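Local coordinates for protein insecticidal Delta-Endotoxin Cry8Ea1 (Bacillus Thuringiensis, PDB 3EB7) that kills the larvae of the underground pest Holotrichia parallela, probably by forming pores in gut-cell membranes as other three-domain Cry delta-endotoxins do, at residues S295-W301 against Y381-G387; L345-G349 against G360-V365; P475-N479 against S576-I580; Y505-F511 against R526-P532. All blocks are in the same frame, centred on the assembly; numbering follows the deposited sequence.

Interaction 1 (S295-W301 against Y381-G387); sequences SNYLKKW and YNPGSEG. With SO4 (sulfate ion), chain E.
Residues 295-301 run largely extended while residues 381-387, irregular beyond Tyr381, pass them with end-to-end directions 148° apart. One antiparallel bridge sets the register: Tyr297 and Glu386 form a hydrogen-bonded pair, CA-CA 5.5 Å, with Tyr297 N to Glu386 O and Glu386 N to Tyr297 O both 3.0 Å. A side chain then takes over from backbone, Lys299 N donating to Ser385 OG at 3.1 Å, and a water joins Lys299 O, Gly384 N and that same OG. At phi/psi 114/114, a CB on Gly384 would jam against the preceding carbonyl. This mixture shows how a loop can lean on a strand without becoming one; here it joins two antiparallel sheets of the beta-prism domain II. Tyr297, chi1 p, lays its ring face under Glu386 CB in a CH-pi contact, 4.1 Å from CB to the ring centroid. Lys299 NZ shares a second water with Pro383 O and makes a weak hydrogen bond, NZ to O3 3.2 Å, to a sulfate ion probably from the crystallisation liquor. The six-membered ring of Trp301 (chi1 t) meets the Tyr381 face edge-on, a T-shaped pair, centroids 5.8 Å apart, planes at 70°; Tyr381 OH bonds Thr287.

Interaction 2 (L345-G349 against G360-V365); sequences LSTAG and GVSKVV
Thr347, Leu345 and Val365 lose much of their surface where strand 345-349 meets strand 360-365, illustrating how an antiparallel pair absorbs one extra residue and continues with its register shifted by one. The segments approach to 4.4 Å between axes, with N-to-C directions 141° apart. Leu345 and Val365 form a hydrogen-bonded pair, CA-CA 5.1 Å: Leu345 N reaches Val365 O at 2.9 Å and Val365 N reaches Leu345 O at 2.8 Å. Leu345 CB and Val365 CB, both residues chi1 t, lie 4.3 Å apart on the same face. Ser346 and Val364 follow as a non-hydrogen-bonded pair, CA-CA 4.3 Å. Thr347 faces two residues: its N donates to Lys363 O at 2.7 Å, its O accepts from Ser362 N at 3.0 Å. This is a classic beta bulge, with Ser362 at phi/psi -97/-16. The two strands are the arms of a beta hairpin central to one four-stranded antiparallel sheet of the beta-prism domain II. Thr347, chi1 m, sets CG2 3.2 Å from Ser362 OG, and its OG1 bonds Glu392 on the adjoining strand. After the bulge, Ala348 pairs with Val361, CA-CA 4.5 Å, their side chains on the face of Ser346 and Val364. Gly349 and Gly360 form the next hydrogen-bonded pair, Gly349 N to Gly360 O 2.7 Å and Gly360 N to Gly349 O 3.0 Å; a CB on Gly349 would sit tightly against Gly360 O.

Interaction 3 (P475-N479 against S576-I580); sequences PISFN and SVVYI
A short antiparallel ladder shows how side chains sort themselves once backbone register is fixed. Strands 476-478 and 578-580 lie 4.7 Å apart at their axes, directions 160° from each other. Ile476-Ile580 and Phe478-Val578 are hydrogen-bonded pairs: Ile476 N to Ile580 O is 3.0 Å, Ile580 N to Ile476 O 2.8 Å, Phe478 N to Val578 O 2.7 Å and Val578 N to Phe478 O 2.8 Å. Between them Ser477 and Tyr579 form a non-hydrogen-bonded pair, CA-CA 4.4 Å. Phe478 (chi1 m, chi2 88°) slants across the ladder, so that CE1 meets Ile580 CD1 at 3.7 Å; Ile580 adopts the mt rotamer. Val578, chi1 t, shares their apolar face. On the other face Tyr579 (chi1 m, chi2 92°) places CD2 3.2 Å from Ser477 OG and 4.1 Å from Pro475 CG. Past the last pair, Asn479, chi1 m, swings its amide across, and ND2 donates to Ser576 O at 3.0 Å. The contact belongs to the beta sandwich of domain III: Phe478 and Ile580 pack on Val566 of strand 559-567 in the facing sheet, Tyr579 meets Trp536 and Leu539 from loops, and strand 498-507 flanks strand 578-588 through the Tyr579-Cys506 backbone bonding.

Interaction 4 (Y505-F511 against R526-P532); sequences YCSSVDF and RFNKSAP
This is a contact between strand ends and the irregular chain that follows them, at an edge of the domain III beta sandwich, where strand 498-507 crosses over to strand 511-517 and strand 520-527 runs out. One hydrogen-bonded antiparallel pair, Phe511-Phe527 (CA-CA 5.5 Å), marks the regular end: Phe511 N to Phe527 O 3.0 Å, Phe527 N to Phe511 O 2.8 Å. Phe511, chi1 p, sets its ring face against Phe527 CB, with CZ 3.9 Å away. Beyond it, side-chain bonds mix with a few backbone ones. Asp510 OD2 accepts Lys529 N at 2.8 Å; Tyr505, chi1 p, donates from OH to Asn528 O at 2.7 Å; and Ser507 N donates to Ser530 OG at 3.0 Å. Ser507 O receives Ser530 N at 2.8 Å and, weakly, Ala531 N at 2.9 Å. Arg526 salt-bridges Asp512, Ser530 OG also bonds Asn543 O, and strands 545-548, beside Tyr505 and Phe527, and 578-588, whose Val578 touches Ser507, Val509 and Phe511, flank the contact.

The four contacts form two adjoining pairs, one per beta domain. Interaction 2 is nested in the chain loop closed by interaction 1, and the two meet through probable backbone bonds Tyr381 O to Val364 N and Trp301 N to Val361 O. Likewise interaction 4 lies inside the loop of interaction 3 and touches it through Tyr579 N and Cys506 O, their strands 578-588 and 498-507 being neighbours. About 49 Å separates the centres of interactions 1 and 3. Buried contacts 2 and 3 rely on backbone ladders, with largely apolar side chains in interaction 3; the partly buried contacts 1 and 4 have one bridge each and use hydroxyl or carboxylate groups, plus water in interaction 1.

Interaction 1 (S295-W301 against Y381-G387)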
loop_
_atom_site.group_PDB
_atom_site.type_symbol
_atom_site.label_atom_id
_atom_site.label_comp_id
_atom_site.label_asym_id
_atom_site.label_seq_id
_atom_site.Cartn_x
_atom_site.Cartn_y
_atom_site.Cartn_z
ATOM N N SER A 295 33.530 -12.229 29.615
ATOM C CA SER A 295 32.194 -12.850 29.514
ATOM C C SER A 295 31.176 -12.024 28.747
ATOM O O SER A 295 30.009 -12.359 28.699
ATOM C CB SER A 295 31.671 -13.147 30.925
ATOM O OG SER A 295 32.298 -12.293 31.907
ATOM N N ASN A 296 31.611 -10.926 28.155
ATOM C CA ASN A 296 30.707 -10.107 27.392
ATOM C C ASN A 296 31.048 -10.209 25.919
ATOM O O ASN A 296 32.167 -9.894 25.491
ATOM C CB ASN A 296 30.769 -8.662 27.873
ATOM C CG ASN A 296 29.860 -8.415 29.025
ATOM O OD1 ASN A 296 29.654 -9.284 29.861
ATOM N ND2 ASN A 296 29.277 -7.237 29.069
ATOM N N TYR A 297 30.074 -10.624 25.132
ATOM C CA TYR A 297 30.318 -10.697 23.696
ATOM C C TYR A 297 29.043 -10.595 22.914
ATOM O O TYR A 297 27.986 -11.047 23.363
ATOM C CB TYR A 297 31.047 -11.997 23.308
ATOM C CG TYR A 297 30.315 -13.257 23.715
ATOM C CD1 TYR A 297 30.589 -13.869 24.927
ATOM C CD2 TYR A 297 29.334 -13.813 22.901
ATOM C CE1 TYR A 297 29.924 -15.048 25.311
ATOM C CE2 TYR A 297 28.646 -14.995 23.280
ATOM C CZ TYR A 297 28.953 -15.597 24.487
ATOM O OH TYR A 297 28.320 -16.752 24.863
ATOM N N LEU A 298 29.193 -10.010 21.726
ATOM C CA LEU A 298 28.121 -9.860 20.761
ATOM C C LEU A 298 28.444 -10.638 19.473
ATOM O O LEU A 298 29.423 -10.327 18.760
ATOM C CB LEU A 298 27.867 -8.360 20.476
ATOM C CG LEU A 298 26.806 -7.880 19.470
ATOM C CD1 LEU A 298 25.374 -8.309 19.873
ATOM C CD2 LEU A 298 26.920 -6.327 19.221
ATOM N N LYS A 299 27.626 -11.640 19.186
ATOM C CA LYS A 299 27.675 -12.265 17.866
ATOM C C LYS A 299 26.537 -11.693 17.031
ATOM O O LYS A 299 25.353 -11.834 17.375
ATOM C CB LYS A 299 27.542 -13.763 17.952
ATOM C CG LYS A 299 28.722 -14.474 18.453
ATOM C CD LYS A 299 28.269 -15.898 18.752
ATOM C CE LYS A 299 29.402 -16.844 18.739
ATOM N NZ LYS A 299 28.970 -18.045 19.526
ATOM N N LYS A 300 26.901 -11.046 15.926
ATOM C CA LYS A 300 25.958 -10.184 15.233
ATOM C C LYS A 300 25.999 -10.370 13.721
ATOM O O LYS A 300 26.952 -10.878 13.178
ATOM C CB LYS A 300 26.190 -8.712 15.624
ATOM C CG LYS A 300 27.576 -8.195 15.339
ATOM C CD LYS A 300 27.623 -6.661 15.528
ATOM C CE LYS A 300 29.046 -6.097 15.761
ATOM N NZ LYS A 300 29.830 -6.202 14.524
ATOM N N TRP A 301 24.930 -9.942 13.074
ATOM C CA TRP A 301 24.744 -9.957 11.632
ATOM C C TRP A 301 25.667 -8.879 11.044
ATOM O O TRP A 301 25.427 -7.643 11.240
ATOM C CB TRP A 301 23.267 -9.605 11.400
ATOM C CG TRP A 301 22.715 -9.560 9.967
ATOM C CD1 TRP A 301 23.346 -9.112 8.813
ATOM C CD2 TRP A 301 21.376 -9.921 9.572
ATOM N NE1 TRP A 301 22.471 -9.210 7.734
ATOM C CE2 TRP A 301 21.261 -9.681 8.175
ATOM C CE3 TRP A 301 20.262 -10.414 10.268
ATOM C CZ2 TRP A 301 20.087 -9.955 7.463
ATOM C CZ3 TRP A 301 19.095 -10.690 9.555
ATOM C CH2 TRP A 301 19.022 -10.452 8.158
ATOM N N TYR A 381 17.414 -16.927 13.628
ATOM C CA TYR A 381 18.786 -16.513 13.703
ATOM C C TYR A 381 19.132 -16.138 15.173
ATOM O O TYR A 381 18.674 -15.121 15.693
ATOM C CB TYR A 381 18.992 -15.307 12.758
ATOM C CG TYR A 381 20.357 -14.684 12.841
ATOM C CD1 TYR A 381 21.484 -15.345 12.293
ATOM C CD2 TYR A 381 20.546 -13.455 13.477
ATOM C CE1 TYR A 381 22.773 -14.771 12.369
ATOM C CE2 TYR A 381 21.833 -12.896 13.600
ATOM C CZ TYR A 381 22.925 -13.546 13.014
ATOM O OH TYR A 381 24.183 -12.986 13.088
ATOM N N ASN A 382 19.929 -16.980 15.841
ATOM C CA ASN A 382 20.507 -16.616 17.139
ATOM C C ASN A 382 21.881 -17.234 17.419
ATOM O O ASN A 382 21.985 -18.247 18.107
ATOM C CB ASN A 382 19.514 -16.894 18.269
ATOM C CG ASN A 382 19.982 -16.318 19.633
ATOM O OD1 ASN A 382 20.988 -15.583 19.746
ATOM N ND2 ASN A 382 19.240 -16.672 20.679
ATOM N N PRO A 383 22.960 -16.614 16.911
ATOM C CA PRO A 383 24.271 -17.266 17.154
ATOM C C PRO A 383 24.703 -17.268 18.634
ATOM O O PRO A 383 25.486 -18.131 19.017
ATOM C CB PRO A 383 25.246 -16.475 16.287
ATOM C CG PRO A 383 24.505 -15.193 15.931
ATOM C CD PRO A 383 23.065 -15.385 16.102
ATOM N N GLY A 384 24.188 -16.336 19.446
ATOM C CA GLY A 384 24.393 -16.359 20.899
ATOM C C GLY A 384 25.215 -15.203 21.418
ATOM O O GLY A 384 26.368 -15.075 21.077
ATOM N N SER A 385 24.600 -14.331 22.208
ATOM C CA SER A 385 25.284 -13.198 22.794
ATOM C C SER A 385 25.089 -13.215 24.301
ATOM O O SER A 385 24.205 -13.907 24.823
ATOM C CB SER A 385 24.755 -11.893 22.201
ATOM O OG SER A 385 25.026 -11.810 20.800
ATOM N N GLU A 386 25.919 -12.449 24.998
ATOM C CA GLU A 386 25.913 -12.425 26.464
ATOM C C GLU A 386 26.407 -11.062 26.978
ATOM O O GLU A 386 27.313 -10.462 26.397
ATOM C CB GLU A 386 26.795 -13.563 27.003
ATOM C CG GLU A 386 26.126 -14.477 28.051
ATOM C CD GLU A 386 24.836 -15.202 27.593
ATOM O OE1 GLU A 386 24.930 -16.351 27.100
ATOM O OE2 GLU A 386 23.719 -14.651 27.772
ATOM N N GLY A 387 25.771 -10.579 28.049
ATOM C CA GLY A 387 26.130 -9.306 28.690
ATOM C C GLY A 387 25.927 -8.059 27.838
ATOM O O GLY A 387 26.644 -7.084 28.003
HETATM S S SO4 E . 32.076 -19.146 20.904
HETATM O O1 SO4 E . 33.245 -19.548 21.679
HETATM O O2 SO4 E . 31.659 -20.253 20.042
HETATM O O3 SO4 E . 31.036 -18.792 21.881
HETATM O O4 SO4 E . 32.347 -17.988 20.046
HETATM O O HOH W 1 23.548 -13.310 19.016
HETATM O O HOH W 2 27.029 -18.753 21.076
#

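Interaction 2 (L345-G349 against G360-V365)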
loop_
_atom_site.group_PDB
_atom_site.type_symbol
_atom_site.label_atom_id
_atom_site.label_comp_id
_atom_site.label_asym_id
_atom_site.label_seq_id
_atom_site.Cartn_x
_atom_site.Cartn_y
_atom_site.Cartn_z
ATOM N N LEU A 345 10.741 -10.655 14.845
ATOM C CA LEU A 345 11.027 -10.114 16.152
ATOM C C LEU A 345 12.535 -10.062 16.227
ATOM O O LEU A 345 13.173 -11.094 16.172
ATOM C CB LEU A 345 10.404 -11.016 17.220
ATOM C CG LEU A 345 10.239 -10.504 18.669
ATOM C CD1 LEU A 345 11.517 -10.709 19.429
ATOM C CD2 LEU A 345 9.831 -9.045 18.813
ATOM N N SER A 346 13.123 -8.864 16.299
ATOM C CA SER A 346 14.571 -8.739 16.196
ATOM C C SER A 346 15.152 -8.143 17.450
ATOM O O SER A 346 14.524 -7.285 18.085
ATOM C CB SER A 346 14.992 -7.862 15.016
ATOM O OG SER A 346 14.283 -8.173 13.820
ATOM N N THR A 347 16.369 -8.563 17.783
ATOM C CA THR A 347 17.076 -7.971 18.874
ATOM C C THR A 347 18.218 -7.092 18.342
ATOM O O THR A 347 19.237 -7.576 17.863
ATOM C CB THR A 347 17.582 -9.063 19.852
ATOM O OG1 THR A 347 16.463 -9.817 20.329
ATOM C CG2 THR A 347 18.332 -8.452 21.047
ATOM N N ALA A 348 18.033 -5.787 18.430
ATOM C CA ALA A 348 19.086 -4.870 18.145
ATOM C C ALA A 348 19.988 -4.749 19.400
ATOM O O ALA A 348 19.553 -4.267 20.463
ATOM C CB ALA A 348 18.501 -3.532 17.706
ATOM N N GLY A 349 21.236 -5.223 19.270
ATOM C CA GLY A 349 22.173 -5.364 20.377
ATOM C C GLY A 349 23.164 -4.222 20.412
ATOM O O GLY A 349 23.445 -3.590 19.368
ATOM N N GLY A 360 24.716 -3.985 16.680
ATOM C CA GLY A 360 24.425 -5.053 15.718
ATOM C C GLY A 360 23.283 -5.943 16.141
ATOM O O GLY A 360 22.969 -6.013 17.322
ATOM N N VAL A 361 22.684 -6.656 15.192
ATOM C CA VAL A 361 21.528 -7.504 15.469
ATOM C C VAL A 361 22.039 -8.869 15.991
ATOM O O VAL A 361 22.836 -9.553 15.316
ATOM C CB VAL A 361 20.661 -7.661 14.181
ATOM C CG1 VAL A 361 19.545 -8.757 14.329
ATOM C CG2 VAL A 361 20.083 -6.292 13.744
ATOM N N SER A 362 21.584 -9.252 17.183
ATOM C CA SER A 362 22.011 -10.533 17.811
ATOM C C SER A 362 21.031 -11.689 17.590
ATOM O O SER A 362 21.365 -12.864 17.767
ATOM C CB SER A 362 22.220 -10.331 19.307
ATOM O OG SER A 362 20.991 -9.889 19.853
ATOM N N LYS A 363 19.827 -11.353 17.174
ATOM C CA LYS A 363 18.775 -12.341 17.087
ATOM C C LYS A 363 17.631 -11.856 16.217
ATOM O O LYS A 363 17.200 -10.712 16.354
ATOM C CB LYS A 363 18.236 -12.673 18.487
ATOM C CG LYS A 363 17.217 -13.807 18.491
ATOM C CD LYS A 363 16.886 -14.143 19.951
ATOM C CE LYS A 363 15.767 -15.165 20.085
ATOM N NZ LYS A 363 15.369 -15.178 21.543
ATOM N N VAL A 364 17.153 -12.720 15.335
ATOM C CA VAL A 364 15.898 -12.460 14.589
ATOM C C VAL A 364 15.025 -13.719 14.535
ATOM O O VAL A 364 15.481 -14.753 14.086
ATOM C CB VAL A 364 16.131 -11.964 13.100
ATOM C CG1 VAL A 364 14.785 -11.608 12.443
ATOM C CG2 VAL A 364 17.076 -10.784 13.058
ATOM N N VAL A 365 13.784 -13.609 14.983
ATOM C CA VAL A 365 12.780 -14.676 14.803
ATOM C C VAL A 365 11.836 -14.320 13.623
ATOM O O VAL A 365 11.161 -13.280 13.663
ATOM C CB VAL A 365 11.962 -14.895 16.105
ATOM C CG1 VAL A 365 10.958 -16.027 15.931
ATOM C CG2 VAL A 365 12.913 -15.208 17.295
#

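Interaction 3 (P475-N479 against S576-I580)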
loop_
_atom_site.group_PDB
_atom_site.type_symbol
_atom_site.label_atom_id
_atom_site.label_comp_id
_atom_site.label_asym_id
_atom_site.label_seq_id
_atom_site.Cartn_x
_atom_site.Cartn_y
_atom_site.Cartn_z
ATOM N N PRO A 475 4.442 2.290 -11.814
ATOM C CA PRO A 475 4.056 2.008 -13.205
ATOM C C PRO A 475 5.310 1.557 -13.998
ATOM O O PRO A 475 6.431 1.723 -13.505
ATOM C CB PRO A 475 3.639 3.383 -13.715
ATOM C CG PRO A 475 4.579 4.361 -12.940
ATOM C CD PRO A 475 4.637 3.737 -11.545
ATOM N N ILE A 476 5.127 1.040 -15.221
ATOM C CA ILE A 476 6.248 0.876 -16.157
ATOM C C ILE A 476 6.170 2.043 -17.160
ATOM O O ILE A 476 5.096 2.358 -17.630
ATOM C CB ILE A 476 6.277 -0.552 -16.861
ATOM C CG1 ILE A 476 6.364 -1.711 -15.844
ATOM C CG2 ILE A 476 7.432 -0.696 -17.861
ATOM C CD1 ILE A 476 7.410 -1.544 -14.831
ATOM N N SER A 477 7.304 2.676 -17.461
ATOM C CA SER A 477 7.376 3.880 -18.329
ATOM C C SER A 477 8.016 3.600 -19.691
ATOM O O SER A 477 8.937 2.805 -19.778
ATOM C CB SER A 477 8.205 4.988 -17.651
ATOM O OG SER A 477 7.749 5.206 -16.320
ATOM N N PHE A 478 7.548 4.271 -20.746
ATOM C CA PHE A 478 8.224 4.222 -22.052
ATOM C C PHE A 478 8.460 5.627 -22.574
ATOM O O PHE A 478 7.541 6.427 -22.611
ATOM C CB PHE A 478 7.428 3.402 -23.059
ATOM C CG PHE A 478 7.095 2.025 -22.570
ATOM C CD1 PHE A 478 5.937 1.793 -21.823
ATOM C CD2 PHE A 478 7.948 0.959 -22.823
ATOM C CE1 PHE A 478 5.652 0.517 -21.321
ATOM C CE2 PHE A 478 7.652 -0.333 -22.339
ATOM C CZ PHE A 478 6.513 -0.551 -21.588
ATOM N N ASN A 479 9.715 5.927 -22.908
ATOM C CA ASN A 479 10.071 7.143 -23.632
ATOM C C ASN A 479 10.126 6.873 -25.138
ATOM O O ASN A 479 10.267 7.788 -25.928
ATOM C CB ASN A 479 11.416 7.703 -23.157
ATOM C CG ASN A 479 11.343 8.312 -21.768
ATOM O OD1 ASN A 479 12.141 7.965 -20.889
ATOM N ND2 ASN A 479 10.407 9.233 -21.566
ATOM N N SER A 576 8.243 12.957 -24.225
ATOM C CA SER A 576 7.356 11.942 -24.774
ATOM C C SER A 576 7.411 10.676 -23.901
ATOM O O SER A 576 8.481 10.121 -23.688
ATOM C CB SER A 576 7.748 11.673 -26.217
ATOM O OG SER A 576 7.660 12.900 -26.938
ATOM N N VAL A 577 6.272 10.266 -23.364
ATOM C CA VAL A 577 6.255 9.218 -22.343
ATOM C C VAL A 577 4.869 8.567 -22.277
ATOM O O VAL A 577 3.842 9.242 -22.367
ATOM C CB VAL A 577 6.731 9.791 -20.938
ATOM C CG1 VAL A 577 5.641 10.688 -20.269
ATOM C CG2 VAL A 577 7.245 8.673 -19.961
ATOM N N VAL A 578 4.859 7.242 -22.195
ATOM C CA VAL A 578 3.693 6.449 -21.821
ATOM C C VAL A 578 3.991 5.711 -20.490
ATOM O O VAL A 578 4.952 4.922 -20.414
ATOM C CB VAL A 578 3.378 5.410 -22.923
ATOM C CG1 VAL A 578 2.109 4.597 -22.616
ATOM C CG2 VAL A 578 3.264 6.080 -24.283
ATOM N N TYR A 579 3.186 5.972 -19.459
ATOM C CA TYR A 579 3.194 5.161 -18.231
ATOM C C TYR A 579 2.094 4.133 -18.287
ATOM O O TYR A 579 0.941 4.481 -18.566
ATOM C CB TYR A 579 2.915 6.007 -17.006
ATOM C CG TYR A 579 3.861 7.124 -16.792
ATOM C CD1 TYR A 579 3.577 8.362 -17.307
ATOM C CD2 TYR A 579 5.064 6.942 -16.092
ATOM C CE1 TYR A 579 4.410 9.406 -17.135
ATOM C CE2 TYR A 579 5.949 8.010 -15.927
ATOM C CZ TYR A 579 5.594 9.249 -16.445
ATOM O OH TYR A 579 6.385 10.392 -16.298
ATOM N N ILE A 580 2.425 2.876 -18.036
ATOM C CA ILE A 580 1.404 1.820 -17.928
ATOM C C ILE A 580 1.254 1.339 -16.472
ATOM O O ILE A 580 2.215 0.929 -15.845
ATOM C CB ILE A 580 1.673 0.652 -18.895
ATOM C CG1 ILE A 580 1.726 1.188 -20.335
ATOM C CG2 ILE A 580 0.574 -0.430 -18.741
ATOM C CD1 ILE A 580 1.934 0.079 -21.346
#

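Interaction 4 (Y505-F511 against R526-P532)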
loop_
_atom_site.group_PDB
_atom_site.type_symbol
_atom_site.label_atom_id
_atom_site.label_comp_id
_atom_site.label_asym_id
_atom_site.label_seq_id
_atom_site.Cartn_x
_atom_site.Cartn_y
_atom_site.Cartn_z
ATOM N N TYR A 505 -3.514 3.898 -17.991
ATOM C CA TYR A 505 -2.287 4.532 -18.457
ATOM C C TYR A 505 -2.306 6.044 -18.310
ATOM O O TYR A 505 -3.321 6.636 -18.066
ATOM C CB TYR A 505 -2.001 4.164 -19.915
ATOM C CG TYR A 505 -2.870 4.934 -20.901
ATOM C CD1 TYR A 505 -4.130 4.464 -21.250
ATOM C CD2 TYR A 505 -2.434 6.156 -21.455
ATOM C CE1 TYR A 505 -4.937 5.162 -22.153
ATOM C CE2 TYR A 505 -3.235 6.867 -22.342
ATOM C CZ TYR A 505 -4.479 6.357 -22.692
ATOM O OH TYR A 505 -5.284 7.045 -23.563
ATOM N N CYS A 506 -1.144 6.652 -18.461
ATOM C CA CYS A 506 -1.033 8.079 -18.577
ATOM C C CYS A 506 0.039 8.320 -19.659
ATOM O O CYS A 506 1.115 7.679 -19.620
ATOM C CB CYS A 506 -0.631 8.674 -17.228
ATOM S SG CYS A 506 -0.261 10.452 -17.281
ATOM N N SER A 507 -0.240 9.202 -20.628
ATOM C CA SER A 507 0.798 9.599 -21.615
ATOM C C SER A 507 0.705 11.049 -22.038
ATOM O O SER A 507 -0.357 11.641 -21.966
ATOM C CB SER A 507 0.743 8.736 -22.861
ATOM O OG SER A 507 -0.516 8.861 -23.480
ATOM N N SER A 508 1.845 11.607 -22.449
ATOM C CA SER A 508 1.931 12.913 -23.088
ATOM C C SER A 508 1.790 12.788 -24.622
ATOM O O SER A 508 1.826 13.792 -25.323
ATOM C CB SER A 508 3.275 13.569 -22.751
ATOM O OG SER A 508 4.349 12.693 -23.089
ATOM N N VAL A 509 1.630 11.562 -25.131
ATOM C CA VAL A 509 1.586 11.289 -26.575
ATOM C C VAL A 509 0.468 10.310 -26.931
ATOM O O VAL A 509 0.020 9.576 -26.059
ATOM C CB VAL A 509 2.945 10.739 -27.123
ATOM C CG1 VAL A 509 3.999 11.788 -27.026
ATOM C CG2 VAL A 509 3.361 9.409 -26.437
ATOM N N ASP A 510 0.004 10.324 -28.188
ATOM C CA ASP A 510 -0.901 9.282 -28.700
ATOM C C ASP A 510 0.016 8.117 -29.129
ATOM O O ASP A 510 1.144 8.368 -29.505
ATOM C CB ASP A 510 -1.730 9.726 -29.931
ATOM C CG ASP A 510 -2.417 11.103 -29.778
ATOM O OD1 ASP A 510 -2.424 11.880 -30.794
ATOM O OD2 ASP A 510 -2.969 11.430 -28.695
ATOM N N PHE A 511 -0.474 6.863 -29.109
ATOM C CA PHE A 511 0.365 5.680 -29.322
ATOM C C PHE A 511 -0.477 4.483 -29.725
ATOM O O PHE A 511 -1.670 4.399 -29.430
ATOM C CB PHE A 511 1.181 5.311 -28.044
ATOM C CG PHE A 511 0.327 5.026 -26.837
ATOM C CD1 PHE A 511 0.087 3.722 -26.427
ATOM C CD2 PHE A 511 -0.307 6.076 -26.132
ATOM C CE1 PHE A 511 -0.764 3.470 -25.318
ATOM C CE2 PHE A 511 -1.123 5.828 -25.049
ATOM C CZ PHE A 511 -1.358 4.516 -24.653
ATOM N N ARG A 526 -5.230 2.384 -31.264
ATOM C CA ARG A 526 -4.566 3.636 -31.007
ATOM C C ARG A 526 -5.228 4.323 -29.830
ATOM O O ARG A 526 -6.448 4.268 -29.690
ATOM C CB ARG A 526 -4.635 4.555 -32.224
ATOM C CG ARG A 526 -3.880 5.852 -31.994
ATOM C CD ARG A 526 -3.066 6.114 -33.200
ATOM N NE ARG A 526 -2.174 7.265 -33.070
ATOM C CZ ARG A 526 -0.862 7.140 -32.991
ATOM N NH1 ARG A 526 -0.327 5.929 -32.967
ATOM N NH2 ARG A 526 -0.100 8.205 -32.899
ATOM N N PHE A 527 -4.421 4.969 -28.980
ATOM C CA PHE A 527 -4.952 5.654 -27.826
ATOM C C PHE A 527 -4.374 7.030 -27.733
ATOM O O PHE A 527 -3.283 7.293 -28.219
ATOM C CB PHE A 527 -4.749 4.801 -26.563
ATOM C CG PHE A 527 -5.411 3.466 -26.668
ATOM C CD1 PHE A 527 -4.715 2.369 -27.202
ATOM C CD2 PHE A 527 -6.768 3.333 -26.337
ATOM C CE1 PHE A 527 -5.355 1.139 -27.369
ATOM C CE2 PHE A 527 -7.414 2.127 -26.511
ATOM C CZ PHE A 527 -6.723 1.018 -27.025
ATOM N N ASN A 528 -5.140 7.926 -27.143
ATOM C CA ASN A 528 -4.804 9.331 -27.165
ATOM C C ASN A 528 -4.094 9.766 -25.897
ATOM O O ASN A 528 -4.173 9.110 -24.866
ATOM C CB ASN A 528 -6.072 10.162 -27.392
ATOM C CG ASN A 528 -6.628 10.030 -28.824
ATOM O OD1 ASN A 528 -5.885 9.823 -29.776
ATOM N ND2 ASN A 528 -7.927 10.211 -28.967
ATOM N N LYS A 529 -3.381 10.871 -25.997
ATOM C CA LYS A 529 -2.612 11.383 -24.899
ATOM C C LYS A 529 -3.556 11.901 -23.817
ATOM O O LYS A 529 -4.667 12.317 -24.122
ATOM C CB LYS A 529 -1.654 12.478 -25.377
ATOM C CG LYS A 529 -2.271 13.791 -25.755
ATOM C CD LYS A 529 -1.148 14.774 -26.117
ATOM C CE LYS A 529 -1.583 16.196 -25.897
ATOM N NZ LYS A 529 -0.426 17.140 -25.658
ATOM N N SER A 530 -3.093 11.899 -22.576
ATOM C CA SER A 530 -3.969 12.119 -21.430
ATOM C C SER A 530 -3.378 13.205 -20.555
ATOM O O SER A 530 -3.972 13.591 -19.543
ATOM C CB SER A 530 -4.084 10.826 -20.616
ATOM O OG SER A 530 -2.836 10.591 -20.002
ATOM N N ALA A 531 -2.186 13.673 -20.929
ATOM C CA ALA A 531 -1.456 14.592 -20.074
ATOM C C ALA A 531 -0.639 15.533 -20.918
ATOM O O ALA A 531 -0.257 15.173 -22.019
ATOM C CB ALA A 531 -0.556 13.823 -19.113
ATOM N N PRO A 532 -0.348 16.743 -20.394
ATOM C CA PRO A 532 0.613 17.573 -21.149
ATOM C C PRO A 532 2.046 17.048 -20.978
ATOM O O PRO A 532 2.281 16.117 -20.193
ATOM C CB PRO A 532 0.440 18.973 -20.533
ATOM C CG PRO A 532 -0.027 18.703 -19.115
ATOM C CD PRO A 532 -0.836 17.428 -19.163
#